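Local coordinates for ancestral congerin Con-anc (PDB 3AJZ), which binds beta-galactoside sugars as a galectin, a reconstructed ancestor of the fish lectins known as congerins, here holding a galactose-glucose glycan, at residues 49-60 against 72-82. Sequence-based numbering, arbitrary orientation.
With BGC (beta-D-glucopyranose), chain B; GAL (beta-D-galactopyranose), chain C.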
loop_
_atom_site.group_PDB
_atom_site.type_symbol
_atom_site.label_atom_id
_atom_site.label_comp_id
_atom_site.label_asym_id
_atom_site.label_seq_id
_atom_site.Cartn_x
_atom_site.Cartn_y
_atom_site.Cartn_z
ATOM N N ARG A 49 -0.303 7.253 21.047
ATOM C CA ARG A 49 -0.619 6.576 22.314
ATOM C C ARG A 49 -1.874 7.107 22.965
ATOM O O ARG A 49 -1.852 8.168 23.600
ATOM C CB ARG A 49 0.567 6.677 23.292
ATOM C CG ARG A 49 1.797 6.050 22.702
ATOM C CD ARG A 49 2.963 6.095 23.677
ATOM N NE ARG A 49 4.091 5.405 23.072
ATOM C CZ ARG A 49 5.261 5.194 23.654
ATOM N NH1 ARG A 49 6.207 4.545 22.986
ATOM N NH2 ARG A 49 5.500 5.643 24.881
ATOM N N PHE A 50 -2.974 6.377 22.813
ATOM C CA PHE A 50 -4.167 6.668 23.608
ATOM C C PHE A 50 -3.850 6.431 25.069
ATOM O O PHE A 50 -4.082 7.279 25.935
ATOM C CB PHE A 50 -5.342 5.801 23.140
ATOM C CG PHE A 50 -5.728 6.066 21.708
ATOM C CD1 PHE A 50 -5.016 5.480 20.663
ATOM C CD2 PHE A 50 -6.737 6.982 21.399
ATOM C CE1 PHE A 50 -5.333 5.749 19.339
ATOM C CE2 PHE A 50 -7.047 7.249 20.047
ATOM C CZ PHE A 50 -6.342 6.657 19.050
ATOM N N SER A 51 -3.313 5.245 25.350
ATOM C CA SER A 51 -2.832 4.918 26.686
ATOM C C SER A 51 -1.802 3.832 26.570
ATOM O O SER A 51 -2.101 2.722 26.115
ATOM C CB SER A 51 -3.989 4.436 27.542
ATOM O OG SER A 51 -3.565 4.285 28.879
ATOM N N TYR A 52 -0.578 4.176 26.938
ATOM C CA TYR A 52 0.510 3.222 26.895
ATOM C C TYR A 52 1.603 3.746 27.800
ATOM O O TYR A 52 2.008 4.903 27.692
ATOM C CB TYR A 52 1.045 3.034 25.451
ATOM C CG TYR A 52 2.251 2.116 25.368
ATOM C CD1 TYR A 52 2.096 0.728 25.267
ATOM C CD2 TYR A 52 3.528 2.647 25.436
ATOM C CE1 TYR A 52 3.213 -0.108 25.222
ATOM C CE2 TYR A 52 4.644 1.837 25.407
ATOM C CZ TYR A 52 4.468 0.459 25.275
ATOM O OH TYR A 52 5.601 -0.334 25.271
ATOM N N GLY A 53 2.114 2.895 28.676
ATOM C CA GLY A 53 3.186 3.360 29.577
ATOM C C GLY A 53 2.699 4.522 30.424
ATOM O O GLY A 53 1.591 4.491 30.930
ATOM N N ALA A 54 3.500 5.578 30.521
ATOM C CA ALA A 54 3.089 6.762 31.295
ATOM C C ALA A 54 2.389 7.820 30.436
ATOM O O ALA A 54 2.110 8.941 30.894
ATOM C CB ALA A 54 4.288 7.359 32.054
ATOM N N ASP A 55 2.081 7.441 29.195
ATOM C CA ASP A 55 1.533 8.362 28.210
ATOM C C ASP A 55 0.045 8.170 28.012
ATOM O O ASP A 55 -0.421 7.047 27.767
ATOM C CB ASP A 55 2.222 8.177 26.850
ATOM C CG ASP A 55 3.686 8.577 26.886
ATOM O OD1 ASP A 55 3.973 9.746 27.239
ATOM O OD2 ASP A 55 4.572 7.728 26.602
ATOM N N GLN A 56 -0.686 9.274 28.087
ATOM C CA GLN A 56 -2.094 9.293 27.708
ATOM C C GLN A 56 -2.279 10.366 26.650
ATOM O O GLN A 56 -1.777 11.501 26.791
ATOM C CB GLN A 56 -3.000 9.551 28.914
ATOM C CG GLN A 56 -3.311 8.311 29.744
ATOM C CD GLN A 56 -4.138 8.640 30.978
ATOM O OE1 GLN A 56 -5.176 9.305 30.886
ATOM N NE2 GLN A 56 -3.676 8.192 32.143
ATOM N N ASN A 57 -2.970 9.992 25.575
ATOM C CA ASN A 57 -3.248 10.898 24.461
ATOM C C ASN A 57 -2.019 11.713 24.084
ATOM O O ASN A 57 -2.034 12.940 24.041
ATOM C CB ASN A 57 -4.459 11.792 24.780
ATOM C CG ASN A 57 -5.683 10.980 25.149
ATOM O OD1 ASN A 57 -5.992 9.984 24.514
ATOM N ND2 ASN A 57 -6.366 11.390 26.204
ATOM N N THR A 58 -0.946 10.994 23.769
ATOM C CA THR A 58 0.320 11.640 23.431
ATOM C C THR A 58 0.891 10.982 22.186
ATOM O O THR A 58 0.817 9.761 22.041
ATOM C CB THR A 58 1.331 11.474 24.586
ATOM O OG1 THR A 58 0.805 12.074 25.779
ATOM C CG2 THR A 58 2.660 12.138 24.273
ATOM N N ILE A 59 1.475 11.774 21.302
ATOM C CA ILE A 59 2.227 11.192 20.196
ATOM C C ILE A 59 3.656 11.093 20.667
ATOM O O ILE A 59 4.249 12.090 21.102
ATOM C CB ILE A 59 2.173 12.030 18.888
ATOM C CG1 ILE A 59 0.716 12.265 18.492
ATOM C CG2 ILE A 59 2.931 11.309 17.739
ATOM C CD1 ILE A 59 0.583 13.071 17.204
ATOM N N VAL A 60 4.229 9.893 20.556
ATOM C CA VAL A 60 5.655 9.698 20.816
ATOM C C VAL A 60 6.329 9.424 19.491
ATOM O O VAL A 60 5.940 8.495 18.773
ATOM C CB VAL A 60 5.867 8.541 21.802
ATOM C CG1 VAL A 60 7.363 8.252 21.948
ATOM C CG2 VAL A 60 5.210 8.909 23.148
ATOM N N GLU A 72 13.370 9.854 22.267
ATOM C CA GLU A 72 11.967 10.197 22.069
ATOM C C GLU A 72 11.710 11.669 22.056
ATOM O O GLU A 72 12.389 12.471 22.743
ATOM C CB GLU A 72 11.121 9.570 23.177
ATOM C CG GLU A 72 11.098 8.078 23.083
ATOM C CD GLU A 72 10.359 7.388 24.235
ATOM O OE1 GLU A 72 9.968 8.052 25.224
ATOM O OE2 GLU A 72 10.162 6.158 24.142
ATOM N N GLN A 73 10.727 12.030 21.241
ATOM C CA GLN A 73 10.142 13.351 21.273
ATOM C C GLN A 73 8.650 13.167 21.428
ATOM O O GLN A 73 8.101 12.117 21.067
ATOM C CB GLN A 73 10.456 14.112 19.987
ATOM C CG GLN A 73 11.970 14.347 19.811
ATOM C CD GLN A 73 12.358 15.304 18.696
ATOM O OE1 GLN A 73 11.506 15.862 17.931
ATOM N NE2 GLN A 73 13.687 15.512 18.594
ATOM N N ARG A 74 7.996 14.148 22.021
ATOM C CA ARG A 74 6.569 14.030 22.310
ATOM C C ARG A 74 5.809 15.209 21.793
ATOM O O ARG A 74 6.327 16.333 21.741
ATOM C CB ARG A 74 6.307 13.859 23.808
ATOM C CG ARG A 74 6.561 12.416 24.283
ATOM C CD ARG A 74 6.468 12.221 25.811
ATOM N NE ARG A 74 6.433 10.788 26.148
ATOM C CZ ARG A 74 7.460 9.957 26.007
ATOM N NH1 ARG A 74 8.636 10.399 25.583
ATOM N NH2 ARG A 74 7.288 8.673 26.273
ATOM N N SER A 75 4.565 14.949 21.407
ATOM C CA SER A 75 3.586 16.002 21.148
ATOM C C SER A 75 2.307 15.678 21.915
ATOM O O SER A 75 1.873 14.533 21.964
ATOM C CB SER A 75 3.294 16.099 19.656
ATOM O OG SER A 75 2.286 17.094 19.408
ATOM N N LYS A 76 1.693 16.692 22.512
ATOM C CA LYS A 76 0.401 16.548 23.190
ATOM C C LYS A 76 -0.771 16.900 22.277
ATOM O O LYS A 76 -1.922 16.903 22.724
ATOM C CB LYS A 76 0.343 17.435 24.441
ATOM C CG LYS A 76 1.397 17.119 25.480
ATOM C CD LYS A 76 0.826 16.312 26.617
ATOM C CE LYS A 76 0.816 14.843 26.314
ATOM N NZ LYS A 76 0.164 14.070 27.425
ATOM N N ASN A 77 -0.480 17.227 21.020
ATOM C CA ASN A 77 -1.540 17.397 20.022
ATOM C C ASN A 77 -1.994 16.022 19.598
ATOM O O ASN A 77 -1.232 15.281 18.994
ATOM C CB ASN A 77 -1.050 18.170 18.798
ATOM C CG ASN A 77 -0.944 19.642 19.059
ATOM O OD1 ASN A 77 -1.938 20.300 19.367
ATOM N ND2 ASN A 77 0.264 20.169 18.968
ATOM N N PHE A 78 -3.237 15.681 19.896
ATOM C CA PHE A 78 -3.674 14.274 19.747
ATOM C C PHE A 78 -5.052 14.167 19.122
ATOM O O PHE A 78 -6.005 13.783 19.789
ATOM C CB PHE A 78 -3.638 13.562 21.096
ATOM C CG PHE A 78 -3.605 12.064 20.958
ATOM C CD1 PHE A 78 -4.758 11.282 21.160
ATOM C CD2 PHE A 78 -2.440 11.441 20.529
ATOM C CE1 PHE A 78 -4.712 9.879 21.000
ATOM C CE2 PHE A 78 -2.398 10.039 20.359
ATOM C CZ PHE A 78 -3.528 9.275 20.580
ATOM N N PRO A 79 -5.163 14.543 17.832
ATOM C CA PRO A 79 -6.476 14.546 17.174
ATOM C C PRO A 79 -6.894 13.192 16.619
ATOM O O PRO A 79 -7.075 13.025 15.393
ATOM C CB PRO A 79 -6.268 15.539 16.031
ATOM C CG PRO A 79 -4.809 15.319 15.627
ATOM C CD PRO A 79 -4.109 15.107 16.961
ATOM N N PHE A 80 -7.045 12.228 17.529
ATOM C CA PHE A 80 -7.427 10.864 17.159
ATOM C C PHE A 80 -8.442 10.333 18.150
ATOM O O PHE A 80 -8.440 10.732 19.316
ATOM C CB PHE A 80 -6.173 9.940 17.170
ATOM C CG PHE A 80 -5.083 10.437 16.295
ATOM C CD1 PHE A 80 -5.107 10.144 14.935
ATOM C CD2 PHE A 80 -4.055 11.258 16.789
ATOM C CE1 PHE A 80 -4.135 10.645 14.065
ATOM C CE2 PHE A 80 -3.079 11.762 15.906
ATOM C CZ PHE A 80 -3.130 11.445 14.560
ATOM N N THR A 81 -9.309 9.441 17.684
ATOM C CA THR A 81 -10.323 8.816 18.539
ATOM C C THR A 81 -10.379 7.309 18.242
ATOM O O THR A 81 -10.416 6.888 17.087
ATOM C CB THR A 81 -11.717 9.439 18.316
ATOM O OG1 THR A 81 -11.608 10.850 18.503
ATOM C CG2 THR A 81 -12.767 8.893 19.319
ATOM N N ALA A 82 -10.395 6.524 19.312
ATOM C CA ALA A 82 -10.529 5.075 19.178
ATOM C C ALA A 82 -11.816 4.735 18.425
ATOM O O ALA A 82 -12.884 5.327 18.698
ATOM C CB ALA A 82 -10.502 4.396 20.558
HETATM C C2 BGC B . 9.192 4.647 27.646
HETATM C C3 BGC B . 8.369 4.118 26.466
HETATM C C4 BGC B . 9.045 2.930 25.787
HETATM C C5 BGC B . 9.296 1.900 26.901
HETATM C C6 BGC B . 9.957 0.617 26.425
HETATM C C1 BGC B . 9.437 3.490 28.609
HETATM O O1 BGC B . 10.312 3.901 29.626
HETATM O O2 BGC B . 8.490 5.666 28.306
HETATM O O3 BGC B . 8.168 5.147 25.521
HETATM O O4 BGC B . 8.141 2.357 24.853
HETATM O O5 BGC B . 10.120 2.500 27.882
HETATM O O6 BGC B . 11.170 0.941 25.787
HETATM C C1 GAL C . 8.708 2.103 23.555
HETATM C C2 GAL C . 7.772 1.123 22.814
HETATM C C3 GAL C . 8.220 0.919 21.370
HETATM C C4 GAL C . 8.362 2.296 20.702
HETATM C C5 GAL C . 9.366 3.106 21.539
HETATM C C6 GAL C . 9.592 4.485 20.950
HETATM O O2 GAL C . 7.715 -0.136 23.490
HETATM O O3 GAL C . 7.271 0.128 20.697
HETATM O O4 GAL C . 7.080 2.900 20.608
HETATM O O5 GAL C . 8.882 3.328 22.862
HETATM O O6 GAL C . 10.602 5.170 21.675
HETATM O O HOH W 1 0.689 11.548 29.539
HETATM O O HOH W 2 -3.118 15.276 24.533
#
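Arg74 runs extended from CG to NE and then turns at its last torsion (chi4 69°), which lays its guanidinium side-on against Asp55, whose CG stands beside its own backbone N (chi1 -66°). Arg74 NE reaches Asp55 OD1 at 2.9 Å in an almost straight bond (178°), while NH2 takes the syn lone pair of OD2, the two planes being nearly coplanar. Asp55 OD2 also accepts from Arg49 NH2 on its anti side. Arg74 NH1 and NH2 both close end-on on Glu72 OE1, the bond from Arg74 NH1 being 2.7 Å. Val60 CG2 lies over one face of each arginine. Strands 58-60 and 73-75, in a hairpin of the galectin beta-sandwich, pair antiparallel, Ile59 and Ser75 exchanging two backbone hydrogen bonds. Farther along, Phe78 presents its edge to the face of Phe50 in a T-shaped stack (centroids 5.0 Å apart). Asn57, which with Thr58 forms a G1 beta bulge opposite Arg49, sets its CA over the Phe78 ring, 3.7 Å from the centroid. In the glycan pocket Glu72 OE2 accepts from glucose O3 (2.6 Å) and galactose O6, Arg49 NH2 donates to glucose O3, and Tyr52 OH is bonded to galactose O2. Asp55 and Glu72, with Asp47 on Arg49 NE, probably offset the arginines' charge; Arg74 appears to act mainly from the second shell, helping to position Asp55, which holds Arg49, and Glu72, which accepts the sugar hydroxyls.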